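Antifreeze protein (Leucosporidium, PDB 3UYU) binds to the surface of ice crystals and inhibits their growth, conferring freeze tolerance with low thermal hysteresis activity. Local coordinates at residues G118-T123 and A140-Q145. The protein carries 2 engineered substitutions. Numbering follows the deposited sequence.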
loop_
_atom_site.group_PDB
_atom_site.type_symbol
_atom_site.label_atom_id
_atom_site.label_comp_id
_atom_site.label_asym_id
_atom_site.label_seq_id
_atom_site.Cartn_x
_atom_site.Cartn_y
_atom_site.Cartn_z
ATOM N N GLY A 118 -22.109 -15.203 0.721
ATOM C CA GLY A 118 -22.243 -14.937 2.165
ATOM C C GLY A 118 -20.949 -15.207 2.873
ATOM O O GLY A 118 -19.889 -15.425 2.252
ATOM N N LEU A 119 -21.037 -15.111 4.207
ATOM C CA LEU A 119 -19.941 -15.321 5.125
ATOM C C LEU A 119 -20.044 -16.686 5.780
ATOM O O LEU A 119 -21.053 -16.974 6.419
ATOM C CB LEU A 119 -20.010 -14.273 6.188
ATOM C CG LEU A 119 -18.787 -13.901 7.029
ATOM C CD1 LEU A 119 -18.997 -13.236 8.357
ATOM C CD2 LEU A 119 -17.323 -14.285 6.630
ATOM N N TYR A 120 -19.055 -17.545 5.523
ATOM C CA TYR A 120 -19.012 -18.927 5.993
ATOM C C TYR A 120 -17.864 -19.107 7.008
ATOM O O TYR A 120 -16.726 -18.743 6.702
ATOM C CB TYR A 120 -18.776 -19.930 4.846
ATOM C CG TYR A 120 -19.897 -20.006 3.813
ATOM C CD1 TYR A 120 -20.106 -18.941 2.912
ATOM C CD2 TYR A 120 -20.654 -21.171 3.656
ATOM C CE1 TYR A 120 -21.140 -19.032 1.945
ATOM C CE2 TYR A 120 -21.688 -21.281 2.722
ATOM C CZ TYR A 120 -21.927 -20.184 1.874
ATOM O OH TYR A 120 -22.935 -20.291 0.901
ATOM N N LYS A 121 -18.173 -19.694 8.178
ATOM C CA LYS A 121 -17.157 -19.813 9.243
ATOM C C LYS A 121 -17.108 -21.257 9.736
ATOM O O LYS A 121 -18.157 -21.882 9.978
ATOM C CB LYS A 121 -17.504 -18.917 10.431
ATOM C CG LYS A 121 -16.452 -18.945 11.539
ATOM C CD LYS A 121 -16.818 -17.973 12.670
ATOM C CE LYS A 121 -15.811 -18.179 13.794
ATOM N NZ LYS A 121 -14.655 -17.373 13.397
ATOM N N TRP A 122 -15.891 -21.739 9.975
ATOM C CA TRP A 122 -15.669 -23.018 10.668
ATOM C C TRP A 122 -14.600 -22.850 11.689
ATOM O O TRP A 122 -13.553 -22.234 11.417
ATOM C CB TRP A 122 -15.078 -24.048 9.744
ATOM C CG TRP A 122 -16.015 -24.470 8.613
ATOM C CD1 TRP A 122 -16.784 -25.566 8.594
ATOM C CD2 TRP A 122 -16.225 -23.783 7.357
ATOM N NE1 TRP A 122 -17.469 -25.658 7.386
ATOM C CE2 TRP A 122 -17.158 -24.552 6.628
ATOM C CE3 TRP A 122 -15.720 -22.599 6.804
ATOM C CZ2 TRP A 122 -17.583 -24.195 5.308
ATOM C CZ3 TRP A 122 -16.116 -22.220 5.459
ATOM C CH2 TRP A 122 -17.074 -22.993 4.768
ATOM N N THR A 123 -14.804 -23.487 12.856
ATOM C CA THR A 123 -13.714 -23.541 13.868
ATOM C C THR A 123 -12.811 -24.742 13.704
ATOM O O THR A 123 -11.780 -24.862 14.404
ATOM C CB THR A 123 -14.219 -23.468 15.336
ATOM O OG1 THR A 123 -15.066 -24.589 15.594
ATOM C CG2 THR A 123 -14.963 -22.224 15.590
ATOM N N ALA A 140 -21.578 -10.553 -6.514
ATOM C CA ALA A 140 -21.729 -11.298 -5.256
ATOM C C ALA A 140 -20.391 -11.582 -4.654
ATOM O O ALA A 140 -19.450 -11.844 -5.380
ATOM C CB ALA A 140 -22.464 -12.571 -5.433
ATOM N N THR A 141 -20.345 -11.572 -3.313
ATOM C CA THR A 141 -19.107 -11.888 -2.590
ATOM C C THR A 141 -19.246 -13.050 -1.619
ATOM O O THR A 141 -20.332 -13.276 -1.018
ATOM C CB THR A 141 -18.529 -10.648 -1.826
ATOM O OG1 THR A 141 -19.609 -10.060 -1.087
ATOM C CG2 THR A 141 -17.951 -9.651 -2.811
ATOM N N TRP A 142 -18.137 -13.799 -1.492
ATOM C CA TRP A 142 -18.038 -14.952 -0.585
ATOM C C TRP A 142 -16.748 -14.774 0.252
ATOM O O TRP A 142 -15.703 -14.492 -0.295
ATOM C CB TRP A 142 -17.816 -16.246 -1.370
ATOM C CG TRP A 142 -19.010 -16.789 -2.134
ATOM C CD1 TRP A 142 -19.863 -17.800 -1.736
ATOM C CD2 TRP A 142 -19.430 -16.394 -3.452
ATOM N NE1 TRP A 142 -20.785 -18.057 -2.748
ATOM C CE2 TRP A 142 -20.543 -17.213 -3.796
ATOM C CE3 TRP A 142 -18.980 -15.433 -4.378
ATOM C CZ2 TRP A 142 -21.231 -17.100 -5.031
ATOM C CZ3 TRP A 142 -19.656 -15.315 -5.616
ATOM C CH2 TRP A 142 -20.813 -16.150 -5.902
ATOM N N VAL A 143 -16.838 -15.025 1.562
ATOM C CA VAL A 143 -15.636 -15.151 2.395
ATOM C C VAL A 143 -15.785 -16.370 3.241
ATOM O O VAL A 143 -16.871 -16.546 3.847
ATOM C CB VAL A 143 -15.447 -13.914 3.329
ATOM C CG1 VAL A 143 -14.322 -14.223 4.403
ATOM C CG2 VAL A 143 -15.171 -12.689 2.496
ATOM N N PHE A 144 -14.745 -17.209 3.238
ATOM C CA PHE A 144 -14.589 -18.404 4.127
ATOM C C PHE A 144 -13.591 -18.105 5.211
ATOM O O PHE A 144 -12.495 -17.625 4.936
ATOM C CB PHE A 144 -14.122 -19.605 3.273
ATOM C CG PHE A 144 -15.057 -19.802 2.091
ATOM C CD1 PHE A 144 -14.889 -19.046 0.910
ATOM C CD2 PHE A 144 -16.221 -20.543 2.232
ATOM C CE1 PHE A 144 -15.866 -19.142 -0.142
ATOM C CE2 PHE A 144 -17.148 -20.670 1.201
ATOM C CZ PHE A 144 -16.999 -19.960 0.017
ATOM N N GLN A 145 -14.038 -18.314 6.451
ATOM C CA GLN A 145 -13.169 -18.155 7.628
ATOM C C GLN A 145 -12.931 -19.529 8.235
ATOM O O GLN A 145 -13.900 -20.139 8.745
ATOM C CB GLN A 145 -13.832 -17.259 8.668
ATOM C CG GLN A 145 -14.270 -15.881 8.169
ATOM C CD GLN A 145 -15.078 -15.133 9.203
ATOM O OE1 GLN A 145 -15.994 -15.718 9.839
ATOM N NE2 GLN A 145 -14.824 -13.829 9.340
#
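Tyr120 and Phe144 pair across two parallel strands, 118-122 and 142-145, whose axes come within 4.7 Å. Backbone hydrogen bonds run between them in sequence: Val143 N to Gly118 O, Tyr120 N to Val143 O at 2.9 Å, Gln145 N to Tyr120 O at 2.7 Å and Trp122 N to Gln145 O. The hydrogen bond from Gly118 N to Thr141 O is weak, bent to 128° at the hydrogen. CA-H...O contacts accompany the ladder, among them Lys121 CA to Gln145 O at 3.3 Å.

On the aromatic face, the Tyr120 and Phe144 side chains run alongside each other, their rings 29° from parallel and slid apart so that they barely overlap; Phe144 CE2 sits over one face of the tyrosine, toward its rim. Trp122 meets Phe144 edge to edge, Trp122 CH2 lying 3.6 Å from Phe144 CD2. Aromatic residues aligned in register on successive parallel strands fit the right-handed beta-helix, the row continuing with Phe102 stacked on Tyr120 and Phe171 on Phe144. Tyr120 OH hydrogen-bonds to Val116 O, and the indole nitrogens of Trp122 and Trp142 donate hydrogen bonds to Leu105 O and Leu115 O.

The other face carries Leu119, Val143, Lys121 and Gln145. With CG anti to the carbonyl carbon (chi1 -55°), Gln145 extends its amide past Leu119; Leu119 CD2 lies 3.5 Å from Gln145 CD and also touches Val143 CG1. Gln145 OE1 faces the Lys121 chain, 3.6 Å from Lys121 CB, while Gln145 NE2 donates hydrogen bonds to Ala94 O in the last turn of helix 76-96 and Phe97 O just after it. An alanine at Gln145 would probably leave those two carbonyls without this donor and open a gap beside Leu119 CD2.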